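Local atomic coordinates of glutamine cyclotransferase (Xanthomonas campestris, PDB entry 3MBR), a protein that probably catalyses the cyclisation of N-terminal glutamine to pyroglutamate in peptides and proteins, and holds a calcium ion within its beta-propeller fold. Residues H32-T37 against V45-L50; G160-N165 against A173-A178; D204-I209 against L218-K223. The protein carries 1 engineered substitution. All coordinates share one frame; numbering follows the deposited sequence.

Contact 1: residues H32-T37 against V45-L50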
loop_
_atom_site.group_PDB
_atom_site.type_symbol
_atom_site.label_atom_id
_atom_site.label_comp_id
_atom_site.label_asym_id
_atom_site.label_seq_id
_atom_site.Cartn_x
_atom_site.Cartn_y
_atom_site.Cartn_z
ATOM N N HIS A 32 14.945 -0.270 4.831
ATOM C CA HIS A 32 14.753 -0.532 3.409
ATOM C C HIS A 32 13.292 -0.478 3.052
ATOM O O HIS A 32 12.373 -0.674 3.904
ATOM C CB HIS A 32 15.257 -1.933 3.009
ATOM C CG HIS A 32 16.714 -2.119 3.258
ATOM N ND1 HIS A 32 17.181 -2.895 4.289
ATOM C CD2 HIS A 32 17.790 -1.588 2.648
ATOM C CE1 HIS A 32 18.511 -2.875 4.283
ATOM N NE2 HIS A 32 18.905 -2.066 3.311
ATOM N N LEU A 33 13.064 -0.165 1.796
ATOM C CA LEU A 33 11.726 -0.300 1.266
ATOM C C LEU A 33 11.525 -1.663 0.635
ATOM O O LEU A 33 12.499 -2.281 0.140
ATOM C CB LEU A 33 11.474 0.752 0.152
ATOM C CG LEU A 33 11.506 2.197 0.668
ATOM C CD1 LEU A 33 11.718 3.207 -0.471
ATOM C CD2 LEU A 33 10.219 2.436 1.384
ATOM N N TYR A 34 10.296 -2.164 0.664
ATOM C CA TYR A 34 9.942 -3.388 -0.044
ATOM C C TYR A 34 8.788 -2.965 -0.929
ATOM O O TYR A 34 7.832 -2.284 -0.464
ATOM C CB TYR A 34 9.480 -4.444 0.974
ATOM C CG TYR A 34 10.647 -4.988 1.735
ATOM C CD1 TYR A 34 11.151 -4.273 2.824
ATOM C CD2 TYR A 34 11.305 -6.172 1.321
ATOM C CE1 TYR A 34 12.248 -4.714 3.553
ATOM C CE2 TYR A 34 12.427 -6.657 2.103
ATOM C CZ TYR A 34 12.885 -5.915 3.188
ATOM O OH TYR A 34 13.985 -6.379 3.894
ATOM N N GLU A 35 8.867 -3.348 -2.192
ATOM C CA GLU A 35 7.930 -2.869 -3.181
ATOM C C GLU A 35 7.435 -3.993 -4.084
ATOM O O GLU A 35 8.293 -4.746 -4.607
ATOM C CB GLU A 35 8.628 -1.831 -4.065
ATOM C CG GLU A 35 7.692 -1.110 -5.021
ATOM C CD GLU A 35 8.416 0.038 -5.749
ATOM O OE1 GLU A 35 9.654 0.232 -5.579
ATOM O OE2 GLU A 35 7.719 0.759 -6.490
ATOM N N SER A 36 6.136 -4.187 -4.255
ATOM C CA SER A 36 5.534 -5.182 -5.155
ATOM C C SER A 36 5.431 -4.519 -6.531
ATOM O O SER A 36 5.082 -3.320 -6.603
ATOM C CB SER A 36 4.012 -5.382 -4.532
ATOM O OG SER A 36 3.509 -6.421 -5.398
ATOM N N THR A 37 5.730 -5.196 -7.604
ATOM C CA THR A 37 5.562 -4.604 -8.941
ATOM C C THR A 37 4.751 -5.575 -9.727
ATOM O O THR A 37 5.052 -6.772 -9.716
ATOM C CB THR A 37 6.902 -4.193 -9.567
ATOM O OG1 THR A 37 7.782 -5.298 -9.764
ATOM C CG2 THR A 37 7.638 -3.204 -8.745
ATOM N N VAL A 45 8.803 -8.906 -6.220
ATOM C CA VAL A 45 8.896 -8.201 -4.931
ATOM C C VAL A 45 10.327 -7.730 -4.808
ATOM O O VAL A 45 11.261 -8.539 -4.980
ATOM C CB VAL A 45 8.589 -9.159 -3.794
ATOM C CG1 VAL A 45 8.701 -8.468 -2.465
ATOM C CG2 VAL A 45 7.105 -9.652 -3.937
ATOM N N ARG A 46 10.517 -6.459 -4.533
ATOM C CA ARG A 46 11.874 -5.858 -4.586
ATOM C C ARG A 46 12.206 -5.350 -3.193
ATOM O O ARG A 46 11.342 -4.740 -2.541
ATOM C CB ARG A 46 11.923 -4.610 -5.474
ATOM C CG ARG A 46 11.554 -4.884 -6.951
ATOM C CD ARG A 46 11.424 -3.548 -7.648
ATOM N NE ARG A 46 11.132 -3.775 -9.045
ATOM C CZ ARG A 46 11.468 -2.883 -9.993
ATOM N NH1 ARG A 46 12.009 -1.689 -9.647
ATOM N NH2 ARG A 46 11.231 -3.162 -11.268
ATOM N N LYS A 47 13.448 -5.555 -2.748
ATOM C CA LYS A 47 13.981 -4.877 -1.580
ATOM C C LYS A 47 14.828 -3.733 -2.116
ATOM O O LYS A 47 15.730 -3.999 -2.911
ATOM C CB LYS A 47 14.840 -5.820 -0.762
ATOM C CG LYS A 47 15.491 -5.115 0.446
ATOM C CD LYS A 47 16.446 -6.178 1.150
ATOM C CE LYS A 47 17.117 -5.652 2.304
ATOM N NZ LYS A 47 18.082 -6.715 2.805
ATOM N N VAL A 48 14.540 -2.532 -1.686
ATOM C CA VAL A 48 15.073 -1.309 -2.347
ATOM C C VAL A 48 15.753 -0.415 -1.355
ATOM O O VAL A 48 15.291 -0.213 -0.239
ATOM C CB VAL A 48 13.939 -0.562 -3.118
ATOM C CG1 VAL A 48 14.443 0.724 -3.770
ATOM C CG2 VAL A 48 13.208 -1.481 -4.096
ATOM N N ASP A 49 16.905 0.058 -1.752
ATOM C CA ASP A 49 17.641 1.063 -0.974
ATOM C C ASP A 49 16.930 2.422 -1.109
ATOM O O ASP A 49 16.735 2.958 -2.197
ATOM C CB ASP A 49 19.081 1.177 -1.504
ATOM C CG ASP A 49 19.877 2.157 -0.733
ATOM O OD1 ASP A 49 20.192 3.254 -1.245
ATOM O OD2 ASP A 49 20.079 1.881 0.470
ATOM N N LEU A 50 16.493 2.992 0.016
ATOM C CA LEU A 50 15.796 4.263 -0.025
ATOM C C LEU A 50 16.547 5.374 -0.715
ATOM O O LEU A 50 16.002 6.106 -1.537
ATOM C CB LEU A 50 15.418 4.645 1.433
ATOM C CG LEU A 50 14.858 6.034 1.619
ATOM C CD1 LEU A 50 13.460 6.199 0.903
ATOM C CD2 LEU A 50 14.734 6.472 3.076
HETATM O O HOH W 1 21.238 -0.014 1.948
HETATM O O HOH W 2 11.791 0.003 -7.350
#
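L33 pairs with V48, and E35 with R46, as hydrogen-bonded antiparallel pairs of strands 32-37 and 45-49, so four backbone bonds tie the strands together. The face that carries these four side chains is buried, and its close packing lies at two places. L33 CD1 meets L50 CD1 at 3.7 Å, two branched aliphatic tips filling the end of the contact just past V48. T37 lays its methyl CG2 over one face of the R46 guanidinium, 3.6 Å from R46 NE, leaving the N-H edges for polar partners. Between them, the buried charges of E35 and R46 do not touch directly. A water bridges them, donating a hydrogen bond to E35 OE1 at 2.8 Å and accepting one from R46 NH1 at 2.9 Å. E35 OE2 is taken up by T23 and H17, while the guanidinium also forms a salt bridge with D18 and bonds to T20.

On the reverse face, K47 is fully extended, with CG anti to the backbone N (chi1 177°), and runs alongside the Y34 ring until Y34 OH lies 3.6 Å from K47 CE. The same CE sits over the H32 ring, 3.6 Å from its centroid, in a CH-pi contact. A long lysine suits this place: its methylenes run beside the Y34 ring and its CE covers one face of the H32 ring, while its amine ends beside the partly exposed H32. Y34 is buried, its ring nearly parallel to that of F27. The contact is looser only at the H32 and D49 end, where the two side chains meet mainly through a water that donates to D49 OD2 at 2.7 Å but bonds only weakly to H32 NE2; D49 OD1 is held by T52. With strands 23-29 and 55-60 flanking the pair, this is the central hairpin of a four-stranded antiparallel blade of a beta-propeller.

Contact 2: residues G160-N165 against A173-A178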
loop_
_atom_site.group_PDB
_atom_site.type_symbol
_atom_site.label_atom_id
_atom_site.label_comp_id
_atom_site.label_asym_id
_atom_site.label_seq_id
_atom_site.Cartn_x
_atom_site.Cartn_y
_atom_site.Cartn_z
ATOM N N GLY A 160 -2.022 4.337 14.574
ATOM C CA GLY A 160 -3.334 3.971 15.005
ATOM C C GLY A 160 -4.413 4.242 14.038
ATOM O O GLY A 160 -5.587 4.094 14.396
ATOM N N GLU A 161 -4.045 4.683 12.829
ATOM C CA GLU A 161 -5.046 4.976 11.815
ATOM C C GLU A 161 -4.676 4.222 10.560
ATOM O O GLU A 161 -3.511 3.835 10.365
ATOM C CB GLU A 161 -5.060 6.466 11.478
ATOM C CG GLU A 161 -5.659 7.240 12.637
ATOM C CD GLU A 161 -5.701 8.730 12.437
ATOM O OE1 GLU A 161 -6.723 9.323 12.720
ATOM O OE2 GLU A 161 -4.695 9.310 12.023
ATOM N N LEU A 162 -5.672 4.028 9.718
ATOM C CA LEU A 162 -5.428 3.370 8.430
ATOM C C LEU A 162 -5.368 4.451 7.324
ATOM O O LEU A 162 -6.343 5.216 7.179
ATOM C CB LEU A 162 -6.522 2.316 8.172
ATOM C CG LEU A 162 -6.515 1.531 6.872
ATOM C CD1 LEU A 162 -5.219 0.678 6.868
ATOM C CD2 LEU A 162 -7.687 0.646 6.826
ATOM N N LEU A 163 -4.285 4.531 6.578
ATOM C CA LEU A 163 -4.249 5.392 5.395
ATOM C C LEU A 163 -4.589 4.514 4.208
ATOM O O LEU A 163 -4.087 3.376 4.057
ATOM C CB LEU A 163 -2.870 5.970 5.150
ATOM C CG LEU A 163 -2.326 6.994 6.179
ATOM C CD1 LEU A 163 -1.085 7.708 5.703
ATOM C CD2 LEU A 163 -3.311 7.911 6.716
ATOM N N ALA A 164 -5.427 5.023 3.325
ATOM C CA ALA A 164 -5.817 4.266 2.112
ATOM C C ALA A 164 -5.802 5.194 0.922
ATOM O O ALA A 164 -6.411 6.280 0.955
ATOM C CB ALA A 164 -7.260 3.715 2.298
ATOM N N ASN A 165 -5.093 4.777 -0.123
ATOM C CA ASN A 165 -5.175 5.558 -1.370
ATOM C C ASN A 165 -6.454 5.323 -2.125
ATOM O O ASN A 165 -6.882 4.164 -2.251
ATOM C CB ASN A 165 -4.024 5.163 -2.303
ATOM C CG ASN A 165 -3.847 6.133 -3.437
ATOM O OD1 ASN A 165 -3.554 7.317 -3.205
ATOM N ND2 ASN A 165 -3.978 5.653 -4.685
ATOM N N ALA A 173 -7.111 8.762 2.109
ATOM C CA ALA A 173 -8.034 8.885 3.219
ATOM C C ALA A 173 -7.327 8.487 4.505
ATOM O O ALA A 173 -6.699 7.411 4.543
ATOM C CB ALA A 173 -9.174 7.925 2.976
ATOM N N ARG A 174 -7.403 9.299 5.582
ATOM C CA ARG A 174 -6.973 8.846 6.931
ATOM C C ARG A 174 -8.240 8.343 7.586
ATOM O O ARG A 174 -9.209 9.127 7.739
ATOM C CB ARG A 174 -6.431 10.021 7.731
ATOM C CG ARG A 174 -5.172 10.388 7.358
ATOM C CD ARG A 174 -4.678 11.637 8.177
ATOM N NE ARG A 174 -5.017 11.554 9.585
ATOM C CZ ARG A 174 -5.545 12.475 10.438
ATOM N NH1 ARG A 174 -5.819 12.073 11.670
ATOM N NH2 ARG A 174 -5.779 13.791 10.201
ATOM N N ILE A 175 -8.243 7.072 7.941
ATOM C CA ILE A 175 -9.417 6.349 8.485
ATOM C C ILE A 175 -9.263 6.012 9.958
ATOM O O ILE A 175 -8.251 5.442 10.358
ATOM C CB ILE A 175 -9.678 5.043 7.670
ATOM C CG1 ILE A 175 -9.933 5.403 6.176
ATOM C CG2 ILE A 175 -10.865 4.164 8.199
ATOM C CD1 ILE A 175 -9.591 4.255 5.249
ATOM N N ASP A 176 -10.301 6.329 10.726
ATOM C CA ASP A 176 -10.368 5.921 12.149
ATOM C C ASP A 176 -10.761 4.453 12.135
ATOM O O ASP A 176 -11.837 4.092 11.702
ATOM C CB ASP A 176 -11.450 6.762 12.866
ATOM C CG ASP A 176 -11.667 6.353 14.286
ATOM O OD1 ASP A 176 -11.190 5.289 14.678
ATOM O OD2 ASP A 176 -12.383 7.082 15.001
ATOM N N PRO A 177 -9.857 3.527 12.550
ATOM C CA PRO A 177 -10.263 2.126 12.354
ATOM C C PRO A 177 -11.381 1.635 13.284
ATOM O O PRO A 177 -12.064 0.646 12.960
ATOM C CB PRO A 177 -8.978 1.332 12.692
ATOM C CG PRO A 177 -8.169 2.229 13.532
ATOM C CD PRO A 177 -8.528 3.675 13.136
ATOM N N ALA A 178 -11.577 2.325 14.398
ATOM C CA ALA A 178 -12.654 1.964 15.324
ATOM C C ALA A 178 -14.066 2.222 14.728
ATOM O O ALA A 178 -14.996 1.477 15.035
ATOM C CB ALA A 178 -12.463 2.677 16.639
#
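E161 and R174 meet in a salt bridge over the face of the hairpin that carries L163 and R174. R174 NH1 gives its straightest bond to E161 OE2, at 3.0 Å and nearly in the guanidinium plane, and a more bent one to OE1 at 3.1 Å. Both oxygens use their syn lone pairs, so NH1 sits in the fork of the carboxylate; a weak bond from R174 NE to OE2 adds to the grip. The flat groups are turned 53° apart, and a bend in the arginine chain (chi3 42°) swings its end across to the glutamate. R174 NH2 is bonded to Q7, while V183, A184 and I186 of strand 182-187 pack against the arginine side chain.

The backbone sets these groups in place. L162 with I175, and A164 with A173, are hydrogen-bonded antiparallel pairs, and their side chains share the other, buried face. There I175 CD1 reaches A164 CB at 3.8 Å, the small alanine accommodating the longer isoleucine, with L155 and W157 of strand 152-158 packed beyond. Where the strands end, P177 CD lies 3.2 Å from G160 O; G160 has a positive phi (83°), easily adopted by a residue without a beta carbon. D176 OD1 accepts from A178 N in an Asx turn. One face of the hairpin is thus wholly aliphatic, while the other mixes buried L163 with a partly exposed ion pair whose opposite charges probably stabilise each other.

Contact 3: residues D204-I209 against L218-K223. With CA (calcium ion), chain B.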
loop_
_atom_site.group_PDB
_atom_site.type_symbol
_atom_site.label_atom_id
_atom_site.label_comp_id
_atom_site.label_asym_id
_atom_site.label_seq_id
_atom_site.Cartn_x
_atom_site.Cartn_y
_atom_site.Cartn_z
ATOM N N ASP A 204 -0.007 5.890 -14.352
ATOM C CA ASP A 204 0.998 6.205 -13.289
ATOM C C ASP A 204 0.388 6.686 -11.951
ATOM O O ASP A 204 0.641 7.853 -11.483
ATOM C CB ASP A 204 2.066 7.206 -13.855
ATOM C CG ASP A 204 2.833 6.674 -15.081
ATOM O OD1 ASP A 204 3.748 7.416 -15.596
ATOM O OD2 ASP A 204 2.540 5.545 -15.574
ATOM N N VAL A 205 -0.478 5.834 -11.381
ATOM C CA VAL A 205 -1.234 6.183 -10.203
ATOM C C VAL A 205 -0.329 6.017 -8.996
ATOM O O VAL A 205 0.625 5.177 -8.968
ATOM C CB VAL A 205 -2.464 5.303 -9.971
ATOM C CG1 VAL A 205 -3.618 5.643 -10.979
ATOM C CG2 VAL A 205 -2.133 3.841 -10.005
ATOM N N LEU A 206 -0.626 6.774 -7.928
ATOM C CA LEU A 206 -0.028 6.519 -6.593
ATOM C C LEU A 206 -0.406 5.102 -6.207
ATOM O O LEU A 206 -1.584 4.688 -6.390
ATOM C CB LEU A 206 -0.576 7.564 -5.584
ATOM C CG LEU A 206 0.242 7.705 -4.267
ATOM C CD1 LEU A 206 0.022 9.070 -3.595
ATOM C CD2 LEU A 206 -0.041 6.651 -3.228
ATOM N N ASN A 207 0.541 4.346 -5.710
ATOM C CA ASN A 207 0.221 2.954 -5.413
ATOM C C ASN A 207 1.102 2.420 -4.314
ATOM O O ASN A 207 1.091 1.215 -4.039
ATOM C CB ASN A 207 0.311 2.092 -6.674
ATOM C CG ASN A 207 -0.689 1.042 -6.708
ATOM O OD1 ASN A 207 -1.251 0.872 -7.793
ATOM N ND2 ASN A 207 -0.816 0.246 -5.673
ATOM N N GLY A 208 1.896 3.262 -3.645
ATOM C CA GLY A 208 2.783 2.770 -2.585
ATOM C C GLY A 208 2.751 3.792 -1.463
ATOM O O GLY A 208 3.045 4.986 -1.753
ATOM N N ILE A 209 2.390 3.388 -0.272
ATOM C CA ILE A 209 2.415 4.258 0.896
ATOM C C ILE A 209 3.177 3.475 1.960
ATOM O O ILE A 209 2.711 2.369 2.317
ATOM C CB ILE A 209 1.001 4.625 1.417
ATOM C CG1 ILE A 209 0.181 5.298 0.293
ATOM C CG2 ILE A 209 1.191 5.534 2.629
ATOM C CD1 ILE A 209 -1.315 5.372 0.649
ATOM N N LEU A 218 6.916 9.193 6.405
ATOM C CA LEU A 218 5.872 8.684 5.531
ATOM C C LEU A 218 6.353 8.817 4.096
ATOM O O LEU A 218 6.727 9.937 3.685
ATOM C CB LEU A 218 4.595 9.484 5.776
ATOM C CG LEU A 218 3.396 8.966 4.967
ATOM C CD1 LEU A 218 3.067 7.552 5.293
ATOM C CD2 LEU A 218 2.176 9.896 5.261
ATOM N N PHE A 219 6.353 7.725 3.300
ATOM C CA PHE A 219 6.819 7.776 1.926
ATOM C C PHE A 219 5.676 7.403 0.966
ATOM O O PHE A 219 4.883 6.496 1.251
ATOM C CB PHE A 219 7.909 6.700 1.745
ATOM C CG PHE A 219 9.109 6.910 2.656
ATOM C CD1 PHE A 219 10.016 7.958 2.451
ATOM C CD2 PHE A 219 9.306 6.046 3.717
ATOM C CE1 PHE A 219 11.125 8.089 3.289
ATOM C CE2 PHE A 219 10.381 6.201 4.539
ATOM C CZ PHE A 219 11.280 7.220 4.336
ATOM N N VAL A 220 5.656 8.052 -0.199
ATOM C CA VAL A 220 4.692 7.705 -1.213
ATOM C C VAL A 220 5.356 7.584 -2.597
ATOM O O VAL A 220 6.278 8.382 -2.917
ATOM C CB VAL A 220 3.498 8.712 -1.298
ATOM C CG1 VAL A 220 2.756 8.773 0.003
ATOM C CG2 VAL A 220 3.928 10.093 -1.634
ATOM N N THR A 221 4.923 6.644 -3.401
ATOM C CA THR A 221 5.345 6.608 -4.792
ATOM C C THR A 221 4.268 5.915 -5.609
ATOM O O THR A 221 3.172 5.631 -5.091
ATOM C CB THR A 221 6.710 5.916 -4.973
ATOM O OG1 THR A 221 7.221 6.219 -6.295
ATOM C CG2 THR A 221 6.715 4.411 -4.759
ATOM N N GLY A 222 4.490 5.724 -6.902
ATOM C CA GLY A 222 3.463 5.108 -7.739
ATOM C C GLY A 222 4.044 4.544 -9.004
ATOM O O GLY A 222 5.303 4.525 -9.195
ATOM N N LYS A 223 3.155 3.995 -9.827
ATOM C CA LYS A 223 3.571 3.218 -10.978
ATOM C C LYS A 223 4.379 4.062 -11.911
ATOM O O LYS A 223 3.938 5.092 -12.412
ATOM C CB LYS A 223 2.351 2.674 -11.742
ATOM C CG LYS A 223 1.518 1.710 -10.853
ATOM C CD LYS A 223 0.463 0.992 -11.750
ATOM C CE LYS A 223 -0.402 0.087 -10.920
ATOM N NZ LYS A 223 0.227 -1.027 -10.384
HETATM CA CA CA B . 1.831 0.221 2.269
HETATM O O HOH W 3 1.584 -2.151 2.713
#
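T221 O is gripped by two successive backbone amides, N207 N and G208 N, which makes this a classic beta bulge. The first bond is almost straight, 3.0 Å long with an angle of 173° at the hydrogen, and lies on a lone pair of the carbonyl. The second, 3.1 Å, is more bent and comes from above the carbonyl plane. T221 N answers to G208 O, while the OG1 of this threonine bonds to M227 O. Before the bulge the strands close in, and L206 CA lies only 3.9 Å from G222 CA. Glycine suits the spot: with no beta carbon, G222 lets V205 O and L206 CA come this close.

K223 N donates to V205 O at 2.9 Å. The lysine chain then bends at its end (chi4 -68°), bringing CE to 3.3 Å from N207 OD1 and delivering NZ to a salt bridge with E24 and a bond to T23 O. Past the bulge, aliphatic groups take over: the CG2 branch of I209 packs alongside L218 CD1 at 3.8 Å.

I209 O binds the calcium ion at 2.3 Å, joined by a water, the carbonyls of L26 and L155, and carboxylate oxygens of E154 and E156. This all-oxygen shell is the hard ligand set calcium prefers; its two carboxylates probably balance the ion's charge, with the strand backbone supplying neutral donors.

How the contacts relate
All three contacts are hairpins of different antiparallel sheets of one beta-propeller. Contacts 1 and 2 lie on opposite sides of the chain's centre, their own centres 23 Å apart, and do not touch. Contact 3 meets both. Its centre is 12 Å from that of contact 1, where L50 CD2 packs on F219 CZ at 3.8 Å, and 16 Å from that of contact 2, where L163 CD1 lies 4.0 Å from L218 CD2. Contact 3 alone supplies a calcium ligand. The side chains of L33 in contact 1 and L163 in contact 2 stay about 9 Å and 8 Å from the ion. E35 of contact 1 packs on the side chain of L26, whose carbonyl is a ligand.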